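Local coordinates for protein Lys-gingipain catalytic subunit (Porphyromonas gingivalis, PDB 6I9A) that cleaves proteins after lysine as a secreted cysteine endopeptidase of family C25 and may act as a virulence factor in periodontal disease, at residues G262-I265 and T266-E270; T130-I133 and D134-M138; I172-M176 and Q177-N181; T316-E319 and D320-T324. All coordinates share one frame; numbering follows the deposited sequence.

Contact 1: G262-I265 and T266-E270; sequences GEVI and TRVKE. With CA (calcium ion), chain H.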
loop_
_atom_site.group_PDB
_atom_site.type_symbol
_atom_site.label_atom_id
_atom_site.label_comp_id
_atom_site.label_asym_id
_atom_site.label_seq_id
_atom_site.Cartn_x
_atom_site.Cartn_y
_atom_site.Cartn_z
ATOM N N GLY A 262 -7.901 -7.156 -9.516
ATOM C CA GLY A 262 -7.498 -6.385 -8.334
ATOM C C GLY A 262 -8.684 -5.826 -7.553
ATOM O O GLY A 262 -8.606 -5.668 -6.325
ATOM N N GLU A 263 -9.784 -5.497 -8.264
ATOM C CA GLU A 263 -10.986 -5.031 -7.592
ATOM C C GLU A 263 -11.623 -6.202 -6.846
ATOM O O GLU A 263 -12.049 -6.074 -5.706
ATOM C CB GLU A 263 -11.965 -4.429 -8.612
ATOM C CG GLU A 263 -11.518 -3.040 -9.054
ATOM C CD GLU A 263 -12.382 -2.463 -10.164
ATOM O OE1 GLU A 263 -12.617 -3.143 -11.187
ATOM O OE2 GLU A 263 -12.747 -1.274 -10.042
ATOM N N VAL A 264 -11.746 -7.371 -7.515
ATOM C CA VAL A 264 -12.404 -8.498 -6.821
ATOM C C VAL A 264 -11.608 -8.922 -5.599
ATOM O O VAL A 264 -12.209 -9.194 -4.544
ATOM C CB VAL A 264 -12.608 -9.668 -7.814
ATOM C CG1 VAL A 264 -13.150 -10.914 -7.106
ATOM C CG2 VAL A 264 -13.580 -9.253 -8.920
ATOM N N ILE A 265 -10.283 -9.011 -5.702
ATOM C CA ILE A 265 -9.511 -9.575 -4.598
ATOM C C ILE A 265 -9.591 -8.673 -3.354
ATOM O O ILE A 265 -9.443 -9.185 -2.237
ATOM C CB ILE A 265 -8.054 -9.868 -5.036
ATOM C CG1 ILE A 265 -7.450 -10.990 -4.190
ATOM C CG2 ILE A 265 -7.173 -8.577 -5.044
ATOM C CD1 ILE A 265 -6.091 -11.487 -4.793
ATOM N N THR A 266 -9.838 -7.354 -3.548
ATOM C CA THR A 266 -9.992 -6.463 -2.415
ATOM C C THR A 266 -11.453 -6.367 -1.989
ATOM O O THR A 266 -11.710 -6.242 -0.789
ATOM C CB THR A 266 -9.382 -5.111 -2.721
ATOM O OG1 THR A 266 -9.883 -4.574 -3.971
ATOM C CG2 THR A 266 -7.892 -5.170 -2.738
ATOM N N ARG A 267 -12.424 -6.427 -2.918
ATOM C CA ARG A 267 -13.855 -6.298 -2.562
ATOM C C ARG A 267 -14.412 -7.519 -1.834
ATOM O O ARG A 267 -15.410 -7.368 -1.132
ATOM C CB ARG A 267 -14.699 -6.079 -3.820
ATOM C CG ARG A 267 -14.472 -4.744 -4.481
ATOM C CD ARG A 267 -15.180 -4.704 -5.808
ATOM N NE ARG A 267 -15.005 -3.370 -6.379
ATOM C CZ ARG A 267 -15.654 -2.920 -7.450
ATOM N NH1 ARG A 267 -16.479 -3.724 -8.127
ATOM N NH2 ARG A 267 -15.436 -1.684 -7.891
ATOM N N VAL A 268 -13.859 -8.726 -2.026
ATOM C CA VAL A 268 -14.503 -9.917 -1.460
ATOM C C VAL A 268 -14.523 -9.855 0.068
ATOM O O VAL A 268 -13.576 -9.407 0.739
ATOM C CB VAL A 268 -13.862 -11.213 -1.985
ATOM C CG1 VAL A 268 -14.302 -11.520 -3.417
ATOM C CG2 VAL A 268 -12.337 -11.208 -1.861
ATOM N N LYS A 269 -15.655 -10.348 0.638
ATOM C CA LYS A 269 -15.914 -10.219 2.062
ATOM C C LYS A 269 -15.189 -11.266 2.894
ATOM O O LYS A 269 -15.343 -12.458 2.634
ATOM C CB LYS A 269 -17.433 -10.353 2.321
ATOM C CG LYS A 269 -17.769 -10.087 3.792
ATOM C CD LYS A 269 -19.285 -9.928 4.005
ATOM C CE LYS A 269 -19.630 -9.328 5.377
ATOM N NZ LYS A 269 -19.256 -7.855 5.522
ATOM N N GLU A 270 -14.436 -10.834 3.902
ATOM C CA GLU A 270 -13.794 -11.738 4.872
ATOM C C GLU A 270 -12.989 -12.836 4.180
ATOM O O GLU A 270 -12.881 -13.962 4.664
ATOM C CB GLU A 270 -14.845 -12.333 5.847
ATOM C CG GLU A 270 -15.456 -11.242 6.744
ATOM C CD GLU A 270 -16.572 -11.697 7.662
ATOM O OE1 GLU A 270 -17.041 -12.841 7.516
ATOM O OE2 GLU A 270 -16.962 -10.899 8.540
HETATM CA CA CA H . -14.121 -1.189 -12.090
HETATM O O HOH W 1 -15.382 0.149 -13.680
HETATM O O HOH W 2 -13.670 -2.698 -13.967
HETATM O O HOH W 3 -15.914 -2.730 -12.083
#
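Glu263 and Arg267 lie side by side on one turn of helix 261-267 and point the same way. Their flat ends are not coplanar: the carboxylate and guanidinium planes are 39° apart. The guanidinium has one face toward Glu263, with Glu263 CB 3.9 Å above the plane and offset toward the rim. Arg267 NH2 comes to 3.5 Å from Glu263 OE2. Arg267 NH2 hydrogen-bonds Asp85 OD2 and Ser122 OG. Arg267 is extended from CG to NE, and its CG rests against Glu263 O at 3.0 Å. The same carbonyl accepts a hydrogen bond from Arg267 N, with Arg267 N to Glu263 O at 2.8 Å.

The Glu263 carboxylate grips a calcium ion with both oxygens, OE1 at 2.6 Å and OE2 at 2.5 Å. Three waters share the ion, and Asp85 and Phe254 O complete the protein ligands. Ser122 OG also bonds Glu263 OE2, and Cys260 N bonds OE1, so each carboxylate oxygen has a hydrogen bond as well as the metal. The positive charge of Arg267 beside these carboxylates probably offsets part of their negative charge.

Thr266 turns its hydroxyl back over the preceding turn. With chi1 at 52°, OG1 sits between the backbone N and the carbonyl carbon. From there Thr266 OG1 is 2.9 Å from Gly262 O and 3.2 Å from Glu263 O. On another side of the helix Val264 and Val268 meet obliquely through their CG1 methyls. The chain leaves helical geometry at Val268. This is the short helix of a beta-alpha-beta unit, between strands 242-247 and 273-279, and it carries a ligand of the calcium site.

Contact 2: T130-I133 and D134-M138; sequences TNII and DKVLM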
loop_
_atom_site.group_PDB
_atom_site.type_symbol
_atom_site.label_atom_id
_atom_site.label_comp_id
_atom_site.label_asym_id
_atom_site.label_seq_id
_atom_site.Cartn_x
_atom_site.Cartn_y
_atom_site.Cartn_z
ATOM N N THR A 130 -17.218 -1.481 2.816
ATOM C CA THR A 130 -17.088 -2.022 4.157
ATOM C C THR A 130 -16.263 -3.298 4.157
ATOM O O THR A 130 -15.477 -3.525 5.089
ATOM C CB THR A 130 -18.480 -2.251 4.717
ATOM O OG1 THR A 130 -19.081 -0.955 4.865
ATOM C CG2 THR A 130 -18.460 -2.997 6.067
ATOM N N ASN A 131 -16.419 -4.145 3.121
ATOM C CA ASN A 131 -15.630 -5.377 3.072
ATOM C C ASN A 131 -14.146 -5.060 3.097
ATOM O O ASN A 131 -13.346 -5.717 3.761
ATOM C CB ASN A 131 -15.937 -6.140 1.811
ATOM C CG ASN A 131 -17.301 -6.738 1.788
ATOM O OD1 ASN A 131 -17.988 -6.821 2.827
ATOM N ND2 ASN A 131 -17.760 -7.181 0.622
ATOM N N ILE A 132 -13.737 -4.065 2.285
ATOM C CA ILE A 132 -12.309 -3.703 2.238
ATOM C C ILE A 132 -11.877 -3.178 3.585
ATOM O O ILE A 132 -10.833 -3.562 4.123
ATOM C CB ILE A 132 -12.052 -2.626 1.163
ATOM C CG1 ILE A 132 -12.519 -3.091 -0.229
ATOM C CG2 ILE A 132 -10.547 -2.235 1.162
ATOM C CD1 ILE A 132 -12.446 -1.992 -1.298
ATOM N N ILE A 133 -12.682 -2.220 4.122
ATOM C CA ILE A 133 -12.307 -1.580 5.393
ATOM C C ILE A 133 -12.176 -2.582 6.514
ATOM O O ILE A 133 -11.262 -2.484 7.339
ATOM C CB ILE A 133 -13.373 -0.503 5.722
ATOM C CG1 ILE A 133 -13.261 0.626 4.713
ATOM C CG2 ILE A 133 -13.232 -0.001 7.189
ATOM C CD1 ILE A 133 -14.441 1.603 4.762
ATOM N N ASP A 134 -13.106 -3.566 6.591
ATOM C CA ASP A 134 -13.024 -4.521 7.719
ATOM C C ASP A 134 -11.722 -5.313 7.688
ATOM O O ASP A 134 -11.129 -5.654 8.727
ATOM C CB ASP A 134 -14.212 -5.458 7.670
ATOM C CG ASP A 134 -15.519 -4.786 8.051
ATOM O OD1 ASP A 134 -15.493 -3.689 8.680
ATOM O OD2 ASP A 134 -16.583 -5.366 7.754
ATOM N N LYS A 135 -11.232 -5.638 6.479
ATOM C CA LYS A 135 -9.951 -6.361 6.375
ATOM C C LYS A 135 -8.794 -5.479 6.790
ATOM O O LYS A 135 -7.874 -5.890 7.490
ATOM C CB LYS A 135 -9.753 -6.886 4.952
ATOM C CG LYS A 135 -10.783 -8.013 4.634
ATOM C CD LYS A 135 -10.578 -8.628 3.239
ATOM C CE LYS A 135 -11.118 -7.740 2.164
ATOM N NZ LYS A 135 -10.952 -8.374 0.805
ATOM N N VAL A 136 -8.811 -4.212 6.325
ATOM C CA VAL A 136 -7.759 -3.252 6.719
ATOM C C VAL A 136 -7.713 -3.073 8.228
ATOM O O VAL A 136 -6.649 -3.102 8.817
ATOM C CB VAL A 136 -7.986 -1.896 6.023
ATOM C CG1 VAL A 136 -7.058 -0.842 6.596
ATOM C CG2 VAL A 136 -7.816 -2.054 4.517
ATOM N N LEU A 137 -8.883 -2.908 8.864
ATOM C CA LEU A 137 -8.947 -2.664 10.308
ATOM C C LEU A 137 -8.399 -3.867 11.074
ATOM O O LEU A 137 -7.637 -3.702 12.030
ATOM C CB LEU A 137 -10.406 -2.387 10.739
ATOM C CG LEU A 137 -10.996 -1.052 10.274
ATOM C CD1 LEU A 137 -12.463 -0.938 10.640
ATOM C CD2 LEU A 137 -10.234 0.102 10.928
ATOM N N MET A 138 -8.794 -5.084 10.669
ATOM C CA MET A 138 -8.288 -6.253 11.385
ATOM C C MET A 138 -6.781 -6.361 11.241
ATOM O O MET A 138 -6.047 -6.646 12.192
ATOM C CB MET A 138 -8.951 -7.526 10.863
ATOM C CG MET A 138 -8.304 -8.752 11.477
ATOM S SD MET A 138 -9.263 -10.270 11.380
ATOM C CE MET A 138 -10.507 -9.901 12.673
#
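Thr130 and Asp134 sit one turn apart on helix 126-141, in the regular i to i+4 pattern of an alpha-helix. Asp134 N gives its hydrogen to Thr130 O at 2.8 Å. Val136 N reaches Ile132 O at 3.1 Å. Leu137 N bonds Ile133 O. The bond from Lys135 N to Asn131 O is longer, 3.4 Å, and weak.

The side chains of Thr130, Asn131 and Lys135 turn to partners beyond these residues. Thr130 OG1 bonds back to Pro126 O in the turn before. Thr130 CG2 lies alongside the Asp134 carboxylate, 3.5 Å from Asp134 OD2. Asn131 uses both ends of its amide: ND2 bonds Arg267 O, and OD1 accepts from Lys269 NZ.

Lys135 is buried, and its ammonium is met by backbone carbonyls. NZ bonds the O atoms of Thr266, Val268, Lys271 and Ala273. Its three protons must be shared among these four oxygens, an environment that probably favours the charged form. The side chain bends at chi3, -78°, which lays Lys135 CE against Asn131 O at 3.4 Å on the way to NZ. In this way Asn131 and Lys135 fasten the helix to the end of helix 261-267 and the chain after it.

Another side packs on helix 25-37 through mostly apolar side chains. Ile133 and Val136 pack on Trp31, and Leu137 packs on Trp34. Ile132 and Val136, one turn apart, meet through their methyls, with Ile132 CG2 4.3 Å from Val136 CG2.

Contact 3: I172-M176 and Q177-N181; sequences IKYGM and QYYYN. With NA (sodium ion), chain F.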
loop_
_atom_site.group_PDB
_atom_site.type_symbol
_atom_site.label_atom_id
_atom_site.label_comp_id
_atom_site.label_asym_id
_atom_site.label_seq_id
_atom_site.Cartn_x
_atom_site.Cartn_y
_atom_site.Cartn_z
ATOM N N ILE A 172 11.913 -14.726 -8.231
ATOM C CA ILE A 172 11.433 -15.312 -6.965
ATOM C C ILE A 172 12.613 -15.823 -6.143
ATOM O O ILE A 172 12.619 -15.668 -4.910
ATOM C CB ILE A 172 10.413 -16.432 -7.305
ATOM C CG1 ILE A 172 9.178 -15.878 -8.032
ATOM C CG2 ILE A 172 10.024 -17.230 -6.035
ATOM C CD1 ILE A 172 8.458 -14.762 -7.381
ATOM N N LYS A 173 13.639 -16.382 -6.790
ATOM C CA LYS A 173 14.822 -16.854 -6.066
ATOM C C LYS A 173 15.533 -15.714 -5.363
ATOM O O LYS A 173 16.073 -15.905 -4.266
ATOM C CB LYS A 173 15.765 -17.627 -6.981
ATOM C CG LYS A 173 15.190 -18.977 -7.428
ATOM C CD LYS A 173 16.121 -19.669 -8.448
ATOM C CE LYS A 173 15.653 -21.094 -8.715
ATOM N NZ LYS A 173 16.574 -21.770 -9.666
ATOM N N TYR A 174 15.613 -14.527 -5.976
ATOM C CA TYR A 174 16.240 -13.366 -5.322
ATOM C C TYR A 174 15.444 -13.000 -4.063
ATOM O O TYR A 174 16.010 -12.835 -2.995
ATOM C CB TYR A 174 16.241 -12.182 -6.332
ATOM C CG TYR A 174 16.849 -10.917 -5.776
ATOM C CD1 TYR A 174 18.193 -10.596 -6.012
ATOM C CD2 TYR A 174 16.086 -10.030 -5.023
ATOM C CE1 TYR A 174 18.741 -9.405 -5.553
ATOM C CE2 TYR A 174 16.632 -8.836 -4.535
ATOM C CZ TYR A 174 17.955 -8.543 -4.799
ATOM O OH TYR A 174 18.538 -7.386 -4.366
ATOM N N GLY A 175 14.116 -12.915 -4.196
ATOM C CA GLY A 175 13.271 -12.645 -3.031
ATOM C C GLY A 175 13.497 -13.627 -1.880
ATOM O O GLY A 175 13.607 -13.223 -0.705
ATOM N N MET A 176 13.535 -14.897 -2.202
ATOM C CA MET A 176 13.764 -15.927 -1.187
ATOM C C MET A 176 15.165 -15.914 -0.602
ATOM O O MET A 176 15.338 -16.122 0.601
ATOM C CB MET A 176 13.459 -17.334 -1.754
ATOM C CG MET A 176 12.008 -17.502 -2.144
ATOM S SD MET A 176 11.566 -19.165 -2.604
ATOM C CE MET A 176 12.565 -19.416 -3.958
ATOM N N GLN A 177 16.183 -15.658 -1.423
ATOM C CA GLN A 177 17.541 -15.658 -0.929
ATOM C C GLN A 177 17.688 -14.594 0.115
ATOM O O GLN A 177 18.311 -14.822 1.155
ATOM C CB GLN A 177 18.532 -15.400 -2.080
ATOM C CG GLN A 177 19.938 -15.209 -1.560
ATOM C CD GLN A 177 20.980 -15.189 -2.616
ATOM O OE1 GLN A 177 20.707 -15.425 -3.797
ATOM N NE2 GLN A 177 22.210 -14.974 -2.184
ATOM N N TYR A 178 17.228 -13.353 -0.196
ATOM C CA TYR A 178 17.549 -12.253 0.678
ATOM C C TYR A 178 16.516 -11.958 1.745
ATOM O O TYR A 178 16.932 -11.388 2.773
ATOM C CB TYR A 178 17.786 -10.999 -0.194
ATOM C CG TYR A 178 19.067 -11.157 -0.987
ATOM C CD1 TYR A 178 20.307 -11.194 -0.344
ATOM C CD2 TYR A 178 19.046 -11.377 -2.376
ATOM C CE1 TYR A 178 21.475 -11.435 -1.049
ATOM C CE2 TYR A 178 20.224 -11.551 -3.094
ATOM C CZ TYR A 178 21.433 -11.590 -2.420
ATOM O OH TYR A 178 22.590 -11.703 -3.158
ATOM N N TYR A 179 15.225 -12.255 1.520
ATOM C CA TYR A 179 14.209 -11.724 2.441
ATOM C C TYR A 179 13.162 -12.746 2.883
ATOM O O TYR A 179 12.896 -12.834 4.075
ATOM C CB TYR A 179 13.500 -10.537 1.759
ATOM C CG TYR A 179 14.499 -9.497 1.292
ATOM C CD1 TYR A 179 15.326 -8.833 2.199
ATOM C CD2 TYR A 179 14.646 -9.190 -0.065
ATOM C CE1 TYR A 179 16.252 -7.884 1.780
ATOM C CE2 TYR A 179 15.564 -8.233 -0.493
ATOM C CZ TYR A 179 16.380 -7.608 0.440
ATOM O OH TYR A 179 17.329 -6.683 0.048
ATOM N N TYR A 180 12.517 -13.436 1.936
ATOM C CA TYR A 180 11.429 -14.368 2.275
ATOM C C TYR A 180 12.020 -15.706 2.655
ATOM O O TYR A 180 12.124 -16.637 1.850
ATOM C CB TYR A 180 10.448 -14.467 1.090
ATOM C CG TYR A 180 9.781 -13.137 0.809
ATOM C CD1 TYR A 180 8.836 -12.614 1.688
ATOM C CD2 TYR A 180 10.062 -12.423 -0.355
ATOM C CE1 TYR A 180 8.238 -11.369 1.458
ATOM C CE2 TYR A 180 9.461 -11.185 -0.601
ATOM C CZ TYR A 180 8.560 -10.660 0.307
ATOM O OH TYR A 180 7.986 -9.416 0.113
ATOM N N ASN A 181 12.484 -15.736 3.910
ATOM C CA ASN A 181 13.211 -16.897 4.404
ATOM C C ASN A 181 13.145 -16.985 5.930
ATOM O O ASN A 181 12.672 -16.056 6.597
ATOM C CB ASN A 181 14.672 -16.873 3.875
ATOM C CG ASN A 181 15.433 -15.660 4.311
ATOM O OD1 ASN A 181 15.384 -15.209 5.460
ATOM N ND2 ASN A 181 16.164 -15.068 3.371
HETATM NA NA NA F . 18.576 -5.319 -5.791
HETATM O O HOH W 4 20.388 -4.384 -4.443
#
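Tyr174 and Tyr178 form an edge-to-face aromatic pair one helical turn apart. The edge of Tyr178 is turned toward the face of Tyr174, with ring centroids 4.9 Å apart and planes at 57°. Tyr178 CD2 stands over the centre of the Tyr174 ring, 3.7 Å above its plane. Tyr174 has CG anti to its own nitrogen, chi1 179°, which brings one ring face to the edge of Tyr178. Tyr179 CE2 approaches Tyr174 CE2 more loosely.

Metal binding fixes the far end of the Tyr174 ring. Tyr174 OH binds a sodium ion at 2.5 Å. Val293, Thr308, Ser309 and Asp314 supply the other protein ligands, and a water joins them. Tyr179 OH bonds Asp314 OD1, so Asp314 shares the sodium ion with Tyr174 and hydrogen-bonds Tyr179.

Hydrogen bonds close the helix. Gly175 O accepts two backbone donors, Tyr179 N and Tyr180 N, each at 2.9 Å and from opposite faces of the carbonyl plane. The next carbonyl, Met176 O, takes a side chain instead: Asn181 ND2 donates to it at 3.1 Å, and Met176 O lies in the amide plane of Asn181. Asn181 OD1 goes to His184. A CA-H...O contact from Met176 to Tyr180 O adds to this ending, and Tyr180 is the centre of an inverse gamma turn.

Helix 163-178 thus ends within the beta-alpha-beta unit it forms with strands 152-157 and 188-192. Met176 packs on both strands. Tyr180 lies on strand 152-157, while Tyr174 and Tyr179 touch Tyr313 of helix 312-317.

Contact 4: T316-E319 and D320-T324; sequences TFLE and DSYNT. With NA (sodium ion), chain E.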
loop_
_atom_site.group_PDB
_atom_site.type_symbol
_atom_site.label_atom_id
_atom_site.label_comp_id
_atom_site.label_asym_id
_atom_site.label_seq_id
_atom_site.Cartn_x
_atom_site.Cartn_y
_atom_site.Cartn_z
ATOM N N THR A 316 11.093 -3.043 0.449
ATOM C CA THR A 316 10.160 -3.568 1.455
ATOM C C THR A 316 10.939 -3.855 2.743
ATOM O O THR A 316 10.485 -3.497 3.846
ATOM C CB THR A 316 9.516 -4.874 0.917
ATOM O OG1 THR A 316 8.757 -4.591 -0.292
ATOM C CG2 THR A 316 8.533 -5.416 1.934
ATOM N N PHE A 317 12.076 -4.541 2.599
ATOM C CA PHE A 317 12.810 -5.016 3.761
ATOM C C PHE A 317 13.808 -4.029 4.369
ATOM O O PHE A 317 14.389 -4.330 5.405
ATOM C CB PHE A 317 13.475 -6.357 3.427
ATOM C CG PHE A 317 12.464 -7.484 3.459
ATOM C CD1 PHE A 317 11.593 -7.693 2.399
ATOM C CD2 PHE A 317 12.273 -8.232 4.621
ATOM C CE1 PHE A 317 10.548 -8.629 2.497
ATOM C CE2 PHE A 317 11.266 -9.195 4.684
ATOM C CZ PHE A 317 10.405 -9.369 3.654
ATOM N N LEU A 318 13.959 -2.827 3.812
ATOM C CA LEU A 318 14.634 -1.757 4.546
ATOM C C LEU A 318 13.778 -1.485 5.789
ATOM O O LEU A 318 12.558 -1.345 5.714
ATOM C CB LEU A 318 14.764 -0.479 3.710
ATOM C CG LEU A 318 15.742 -0.565 2.571
ATOM C CD1 LEU A 318 15.661 0.738 1.746
ATOM C CD2 LEU A 318 17.176 -0.792 3.055
ATOM N N GLU A 319 14.422 -1.441 6.944
ATOM C CA GLU A 319 13.694 -1.254 8.188
ATOM C C GLU A 319 13.177 0.170 8.370
ATOM O O GLU A 319 12.092 0.338 8.951
ATOM C CB GLU A 319 14.583 -1.629 9.392
ATOM C CG GLU A 319 14.874 -3.120 9.480
ATOM C CD GLU A 319 13.701 -4.040 9.767
ATOM O OE1 GLU A 319 13.857 -5.265 9.560
ATOM O OE2 GLU A 319 12.630 -3.554 10.197
ATOM N N ASP A 320 13.936 1.151 7.909
ATOM C CA ASP A 320 13.637 2.549 8.221
ATOM C C ASP A 320 13.030 3.356 7.096
ATOM O O ASP A 320 12.839 4.561 7.251
ATOM C CB ASP A 320 14.914 3.242 8.747
ATOM C CG ASP A 320 15.422 2.581 10.031
ATOM O OD1 ASP A 320 14.594 2.029 10.792
ATOM O OD2 ASP A 320 16.639 2.574 10.244
ATOM N N SER A 321 12.668 2.708 5.988
ATOM C CA SER A 321 11.974 3.428 4.920
ATOM C C SER A 321 11.269 2.389 4.073
ATOM O O SER A 321 11.432 1.164 4.246
ATOM C CB SER A 321 12.961 4.262 4.085
ATOM O OG SER A 321 13.908 3.458 3.417
ATOM N N TYR A 322 10.413 2.876 3.165
ATOM C CA TYR A 322 9.621 2.056 2.231
ATOM C C TYR A 322 8.847 0.989 3.016
ATOM O O TYR A 322 8.941 -0.212 2.783
ATOM C CB TYR A 322 10.511 1.418 1.142
ATOM C CG TYR A 322 11.105 2.422 0.193
ATOM C CD1 TYR A 322 10.411 2.812 -0.942
ATOM C CD2 TYR A 322 12.358 2.994 0.437
ATOM C CE1 TYR A 322 10.917 3.764 -1.795
ATOM C CE2 TYR A 322 12.879 3.961 -0.447
ATOM C CZ TYR A 322 12.150 4.297 -1.559
ATOM O OH TYR A 322 12.614 5.220 -2.493
ATOM N N ASN A 323 8.030 1.475 3.949
ATOM C CA ASN A 323 7.265 0.625 4.860
ATOM C C ASN A 323 5.775 0.610 4.587
ATOM O O ASN A 323 5.068 -0.081 5.333
ATOM C CB ASN A 323 7.571 1.021 6.325
ATOM C CG ASN A 323 8.972 0.582 6.668
ATOM O OD1 ASN A 323 9.442 -0.459 6.157
ATOM N ND2 ASN A 323 9.695 1.324 7.495
ATOM N N THR A 324 5.279 1.275 3.541
ATOM C CA THR A 324 3.862 1.221 3.174
ATOM C C THR A 324 3.662 0.357 1.941
ATOM O O THR A 324 4.585 0.144 1.152
ATOM C CB THR A 324 3.318 2.614 2.957
ATOM O OG1 THR A 324 3.988 3.224 1.841
ATOM C CG2 THR A 324 3.347 3.456 4.215
HETATM NA NA NA E . 10.809 -1.100 4.242
#
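Asn323 folds back toward Leu318 and Glu319, and its amide reaches a sodium ion with one atom and Glu319 O with the other. CB leaves the backbone with CG anti to the carbonyl carbon, chi1 -71°. This turns the amide toward the metal, and Asn323 CG comes to 3.5 Å from the sodium ion. The two tips then part. Asn323 OD1 binds the ion at 2.4 Å and lies 3.3 Å from Leu318 O, which is also a ligand. A weak hydrogen bond from Arg369 NH1 reaches the same OD1. Asn323 ND2 donates to Glu319 O at 3.0 Å with an N-H...O angle of 154°, although the position of that carbonyl is less sure. A glycerol, probably from the crystallisation liquor, also bonds ND2.

The other ligands are all backbone carbonyls. Leu318 O lies 2.3 Å from the sodium ion. Thr316, Ser321 and Tyr322 each give their O, and Ala315 O completes six. Oxygens that would otherwise repel one another are thus gathered round one cation. Tyr322 has positive phi and psi. Away from the ion, Leu318 CD1 touches Ser321 OG at 3.6 Å and lies obliquely by the Tyr322 ring.

The loop links helix 312-317 to helix 325-342. Thr324 caps the start of the latter, and Tyr322 packs on its Ser327, Ala331 and Leu334.

In the fold
All four contacts belong to the catalytic part of the chain, and they form two touching pairs. Contacts 1 and 2 have centres about 10 Å apart; they meet at the Lys135 ammonium. Contacts 3 and 4 have centres about 16 Å apart and touch through Phe317, whose ring stacks on that of Tyr179. The pairs are well separated: centres of contacts 1 and 4 are about 25 Å apart, across the centre of the chain. Between nearest atoms, the bound inhibitor lies about 14 Å from Gly262 and about 13 Å from the Tyr174 side chain. Contacts 1 and 3 each give one residue to a metal site; contact 4 gives five.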